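PDB 5ZI1: insecticidal crystal protein Cry7Cal from Bacillus thuringiensis, which is a delta-endotoxin, active against the locust Locusta migratoria manilensis, that probably acts by binding receptors in the insect gut and forming pores in its membranes. Local coordinates for residues K289-T297 against P472-N480. Numbering follows the deposited sequence.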
ATOM      1  N   LYS A 289      15.641   1.530  -3.915  1.00 50.50           N
ATOM      2  CA  LYS A 289      15.301   0.244  -4.515  1.00 55.43           C
ATOM      3  C   LYS A 289      14.404  -0.571  -3.582  1.00 47.32           C
ATOM      4  O   LYS A 289      14.491  -0.450  -2.358  1.00 46.27           O
ATOM      5  CB  LYS A 289      16.570  -0.553  -4.834  1.00 55.70           C
ATOM      6  CG  LYS A 289      17.414   0.043  -5.989  1.00 63.04           C
ATOM      7  CD  LYS A 289      16.605   0.223  -7.282  1.00 62.06           C
ATOM      8  CE  LYS A 289      17.374   1.021  -8.352  1.00 65.33           C
ATOM      9  NZ  LYS A 289      17.113   2.513  -8.328  1.00 63.04           N
ATOM     10  N   PRO A 290      13.531  -1.411  -4.136  1.00 54.49           N
ATOM     11  CA  PRO A 290      12.795  -2.371  -3.300  1.00 52.33           C
ATOM     12  C   PRO A 290      13.743  -3.157  -2.407  1.00 49.48           C
ATOM     13  O   PRO A 290      14.840  -3.535  -2.818  1.00 54.97           O
ATOM     14  CB  PRO A 290      12.123  -3.293  -4.325  1.00 51.59           C
ATOM     15  CG  PRO A 290      12.143  -2.536  -5.609  1.00 53.26           C
ATOM     16  CD  PRO A 290      13.372  -1.694  -5.572  1.00 52.15           C
ATOM     17  N   GLY A 291      13.318  -3.407  -1.174  1.00 48.24           N
ATOM     18  CA  GLY A 291      14.044  -4.322  -0.320  1.00 45.14           C
ATOM     19  C   GLY A 291      13.122  -4.988   0.679  1.00 46.07           C
ATOM     20  O   GLY A 291      11.903  -4.798   0.663  1.00 44.41           O
ATOM     21  N   LEU A 292      13.724  -5.785   1.558  1.00 47.54           N
ATOM     22  CA  LEU A 292      13.035  -6.239   2.757  1.00 44.35           C
ATOM     23  C   LEU A 292      12.458  -5.046   3.507  1.00 46.13           C
ATOM     24  O   LEU A 292      12.979  -3.931   3.435  1.00 44.33           O
ATOM     25  CB  LEU A 292      14.012  -7.014   3.636  1.00 45.64           C
ATOM     26  CG  LEU A 292      14.665  -8.159   2.842  1.00 50.83           C
ATOM     27  CD1 LEU A 292      15.762  -8.826   3.646  1.00 51.41           C
ATOM     28  CD2 LEU A 292      13.603  -9.175   2.418  1.00 42.90           C
ATOM     29  N   PHE A 293      11.352  -5.260   4.207  1.00 42.97           N
ATOM     30  CA  PHE A 293      10.704  -4.122   4.836  1.00 45.98           C
ATOM     31  C   PHE A 293      11.620  -3.550   5.928  1.00 50.10           C
ATOM     32  O   PHE A 293      12.315  -4.296   6.625  1.00 49.70           O
ATOM     33  CB  PHE A 293       9.344  -4.552   5.397  1.00 45.32           C
ATOM     34  CG  PHE A 293       8.557  -3.422   5.984  1.00 47.64           C
ATOM     35  CD1 PHE A 293       7.659  -2.713   5.204  1.00 39.88           C
ATOM     36  CD2 PHE A 293       8.758  -3.028   7.318  1.00 46.25           C
ATOM     37  CE1 PHE A 293       6.932  -1.628   5.744  1.00 46.02           C
ATOM     38  CE2 PHE A 293       8.047  -1.948   7.866  1.00 42.13           C
ATOM     39  CZ  PHE A 293       7.126  -1.258   7.086  1.00 44.74           C
ATOM     40  N   GLN A 294      11.646  -2.218   6.071  1.00 47.64           N
ATOM     41  CA  GLN A 294      12.630  -1.555   6.925  1.00 45.99           C
ATOM     42  C   GLN A 294      11.971  -0.566   7.874  1.00 47.72           C
ATOM     43  O   GLN A 294      11.123   0.235   7.470  1.00 51.27           O
ATOM     44  CB  GLN A 294      13.688  -0.806   6.107  1.00 47.60           C
ATOM     45  CG  GLN A 294      14.561  -1.663   5.233  1.00 45.05           C
ATOM     46  CD  GLN A 294      15.593  -0.841   4.465  1.00 47.06           C
ATOM     47  OE1 GLN A 294      16.701  -0.637   4.932  1.00 52.24           O
ATOM     48  NE2 GLN A 294      15.227  -0.374   3.281  1.00 47.38           N
ATOM     49  N   TRP A 295      12.390  -0.607   9.135  1.00 46.56           N
ATOM     50  CA  TRP A 295      11.853   0.250  10.183  1.00 44.96           C
ATOM     51  C   TRP A 295      12.853   1.363  10.451  1.00 46.75           C
ATOM     52  O   TRP A 295      14.042   1.089  10.648  1.00 46.63           O
ATOM     53  CB  TRP A 295      11.580  -0.544  11.458  1.00 39.60           C
ATOM     54  CG  TRP A 295      10.701  -1.713  11.189  1.00 49.34           C
ATOM     55  CD1 TRP A 295      11.081  -2.937  10.710  1.00 42.25           C
ATOM     56  CD2 TRP A 295       9.279  -1.758  11.327  1.00 43.65           C
ATOM     57  NE1 TRP A 295       9.982  -3.744  10.568  1.00 43.73           N
ATOM     58  CE2 TRP A 295       8.864  -3.044  10.936  1.00 43.40           C
ATOM     59  CE3 TRP A 295       8.318  -0.833  11.745  1.00 41.84           C
ATOM     60  CZ2 TRP A 295       7.527  -3.433  10.956  1.00 44.46           C
ATOM     61  CZ3 TRP A 295       7.002  -1.216  11.780  1.00 43.75           C
ATOM     62  CH2 TRP A 295       6.611  -2.511  11.380  1.00 46.16           C
ATOM     63  N   LEU A 296      12.384   2.607  10.425  1.00 40.86           N
ATOM     64  CA  LEU A 296      13.284   3.740  10.608  1.00 43.84           C
ATOM     65  C   LEU A 296      13.664   3.843  12.077  1.00 42.51           C
ATOM     66  O   LEU A 296      12.791   3.971  12.939  1.00 42.87           O
ATOM     67  CB  LEU A 296      12.616   5.021  10.130  1.00 45.83           C
ATOM     68  CG  LEU A 296      13.490   6.267  10.101  1.00 48.29           C
ATOM     69  CD1 LEU A 296      14.747   5.987   9.323  1.00 45.10           C
ATOM     70  CD2 LEU A 296      12.719   7.427   9.482  1.00 49.74           C
ATOM     71  N   THR A 297      14.956   3.777  12.380  1.00 40.87           N
ATOM     72  CA  THR A 297      15.365   3.897  13.774  1.00 46.14           C
ATOM     73  C   THR A 297      16.142   5.171  14.097  1.00 51.09           C
ATOM     74  O   THR A 297      16.257   5.512  15.277  1.00 57.20           O
ATOM     75  CB  THR A 297      16.201   2.678  14.191  1.00 48.93           C
ATOM     76  OG1 THR A 297      17.446   2.691  13.482  1.00 55.62           O
ATOM     77  CG2 THR A 297      15.463   1.377  13.831  1.00 48.12           C
ATOM     78  N   PRO A 472       4.079 -11.044   4.352  1.00 43.48           N
ATOM     79  CA  PRO A 472       4.795 -10.901   3.089  1.00 42.50           C
ATOM     80  C   PRO A 472       6.202 -11.430   3.218  1.00 44.20           C
ATOM     81  O   PRO A 472       6.825 -11.352   4.275  1.00 47.38           O
ATOM     82  CB  PRO A 472       4.791  -9.388   2.849  1.00 43.50           C
ATOM     83  CG  PRO A 472       3.543  -8.941   3.525  1.00 43.45           C
ATOM     84  CD  PRO A 472       3.436  -9.795   4.767  1.00 42.01           C
ATOM     85  N   ALA A 473       6.694 -11.992   2.122  1.00 45.90           N
ATOM     86  CA  ALA A 473       8.072 -12.458   2.105  1.00 46.71           C
ATOM     87  C   ALA A 473       9.037 -11.340   2.477  1.00 45.24           C
ATOM     88  O   ALA A 473      10.083 -11.599   3.085  1.00 47.42           O
ATOM     89  CB  ALA A 473       8.403 -13.038   0.723  1.00 44.52           C
ATOM     90  N   VAL A 474       8.712 -10.092   2.133  1.00 39.59           N
ATOM     91  CA  VAL A 474       9.627  -9.008   2.459  1.00 49.63           C
ATOM     92  C   VAL A 474       9.684  -8.718   3.953  1.00 44.53           C
ATOM     93  O   VAL A 474      10.584  -7.998   4.384  1.00 47.16           O
ATOM     94  CB  VAL A 474       9.295  -7.729   1.660  1.00 45.69           C
ATOM     95  CG1 VAL A 474       9.513  -7.978   0.186  1.00 44.05           C
ATOM     96  CG2 VAL A 474       7.879  -7.277   1.912  1.00 43.72           C
ATOM     97  N   LYS A 475       8.783  -9.294   4.766  1.00 47.85           N
ATOM     98  CA  LYS A 475       8.924  -9.213   6.221  1.00 45.25           C
ATOM     99  C   LYS A 475      10.099 -10.036   6.750  1.00 47.70           C
ATOM    100  O   LYS A 475      10.389  -9.962   7.950  1.00 47.46           O
ATOM    101  CB  LYS A 475       7.638  -9.650   6.927  1.00 42.32           C
ATOM    102  CG  LYS A 475       6.412  -8.754   6.671  1.00 41.00           C
ATOM    103  CD  LYS A 475       6.640  -7.323   7.177  1.00 48.13           C
ATOM    104  CE  LYS A 475       6.791  -7.252   8.706  1.00 44.48           C
ATOM    105  NZ  LYS A 475       5.499  -7.446   9.458  1.00 42.34           N
ATOM    106  N   ALA A 476      10.781 -10.797   5.893  1.00 51.86           N
ATOM    107  CA  ALA A 476      12.054 -11.424   6.232  1.00 47.81           C
ATOM    108  C   ALA A 476      13.064 -10.381   6.719  1.00 51.34           C
ATOM    109  O   ALA A 476      12.843  -9.168   6.632  1.00 47.64           O
ATOM    110  CB  ALA A 476      12.634 -12.149   5.020  1.00 41.24           C
ATOM    111  N   PHE A 477      14.206 -10.876   7.231  1.00 52.58           N
ATOM    112  CA  PHE A 477      15.321 -10.013   7.603  1.00 51.24           C
ATOM    113  C   PHE A 477      16.618 -10.356   6.889  1.00 52.36           C
ATOM    114  O   PHE A 477      17.601  -9.619   7.041  1.00 52.25           O
ATOM    115  CB  PHE A 477      15.562 -10.040   9.123  1.00 50.91           C
ATOM    116  CG  PHE A 477      16.183 -11.313   9.627  1.00 54.14           C
ATOM    117  CD1 PHE A 477      17.562 -11.463   9.669  1.00 53.38           C
ATOM    118  CD2 PHE A 477      15.383 -12.356  10.069  1.00 53.01           C
ATOM    119  CE1 PHE A 477      18.129 -12.631  10.126  1.00 56.34           C
ATOM    120  CE2 PHE A 477      15.944 -13.525  10.528  1.00 53.69           C
ATOM    121  CZ  PHE A 477      17.320 -13.665  10.554  1.00 57.78           C
ATOM    122  N   GLU A 478      16.650 -11.436   6.114  1.00 52.26           N
ATOM    123  CA  GLU A 478      17.832 -11.787   5.344  1.00 56.25           C
ATOM    124  C   GLU A 478      17.420 -12.658   4.160  1.00 55.07           C
ATOM    125  O   GLU A 478      16.468 -13.441   4.247  1.00 51.63           O
ATOM    126  CB  GLU A 478      18.859 -12.511   6.213  1.00 57.41           C
ATOM    127  CG  GLU A 478      20.168 -12.848   5.509  1.00 62.48           C
ATOM    128  CD  GLU A 478      21.209 -13.409   6.476  1.00 73.10           C
ATOM    129  OE1 GLU A 478      21.344 -12.856   7.592  1.00 77.09           O
ATOM    130  OE2 GLU A 478      21.881 -14.407   6.126  1.00 77.98           O
ATOM    131  N   THR A 479      18.137 -12.488   3.052  1.00 52.52           N
ATOM    132  CA  THR A 479      17.985 -13.300   1.856  1.00 57.49           C
ATOM    133  C   THR A 479      19.361 -13.799   1.443  1.00 61.85           C
ATOM    134  O   THR A 479      20.390 -13.289   1.899  1.00 60.49           O
ATOM    135  CB  THR A 479      17.363 -12.524   0.680  1.00 55.71           C
ATOM    136  OG1 THR A 479      18.307 -11.563   0.198  1.00 59.61           O
ATOM    137  CG2 THR A 479      16.087 -11.806   1.092  1.00 51.04           C
ATOM    138  N   ASN A 480      19.368 -14.802   0.564  1.00 58.49           N
ATOM    139  CA  ASN A 480      20.624 -15.355   0.085  1.00 58.78           C
ATOM    140  C   ASN A 480      21.411 -14.298  -0.682  1.00 63.41           C
ATOM    141  O   ASN A 480      20.848 -13.343  -1.226  1.00 62.94           O
ATOM    142  CB  ASN A 480      20.365 -16.569  -0.806  1.00 63.32           C
ATOM    143  CG  ASN A 480      21.483 -17.581  -0.739  1.00 66.67           C
ATOM    144  OD1 ASN A 480      22.619 -17.233  -0.427  1.00 69.15           O
ATOM    145  ND2 ASN A 480      21.168 -18.843  -1.023  1.00 65.87           N
TER
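Phe293 is bonded to the 3-10 turn 473-475 by its backbone, and the Leu292 side chain packs on the chain just after that turn, where two beta domains meet. Phe293 N donates to Val474 O over 2.8 Å; the bond is nearly straight at the hydrogen (169°), though the donor stands above the carbonyl plane. Leu292 lies beside it. Its CG is anti to the carbonyl carbon (chi1 -55°); CD1 lies against the backbone of Phe477 and Glu478, 3.7 Å from Glu478 N, whereas CD2 packs 4.1 Å from Ala476 CB. The Leu292 and Thr479 side chains run past each other in opposite directions, Thr479 CG2 touching both Leu292 methyls, CD1 and CD2, at 3.9 Å. Further along, the aliphatic part of Lys475 runs beside the aromatic pair, its CD 4.3 Å from Phe293 CB and its CE at the edge of the Trp295 ring. Phe293 presents CE2 over the centre of one face of that indole. Lys475 NZ continues to a salt bridge with Glu248, while Ile486 of strand 484-487 touches both Leu292 and Val474. Phe477 and Glu478 form a classic beta bulge opposite Arg511. The contact thus joins the segment leading into strand 294-306, in the middle domain, to the third domain, the beta-sandwich that ends the three-domain Cry toxin core.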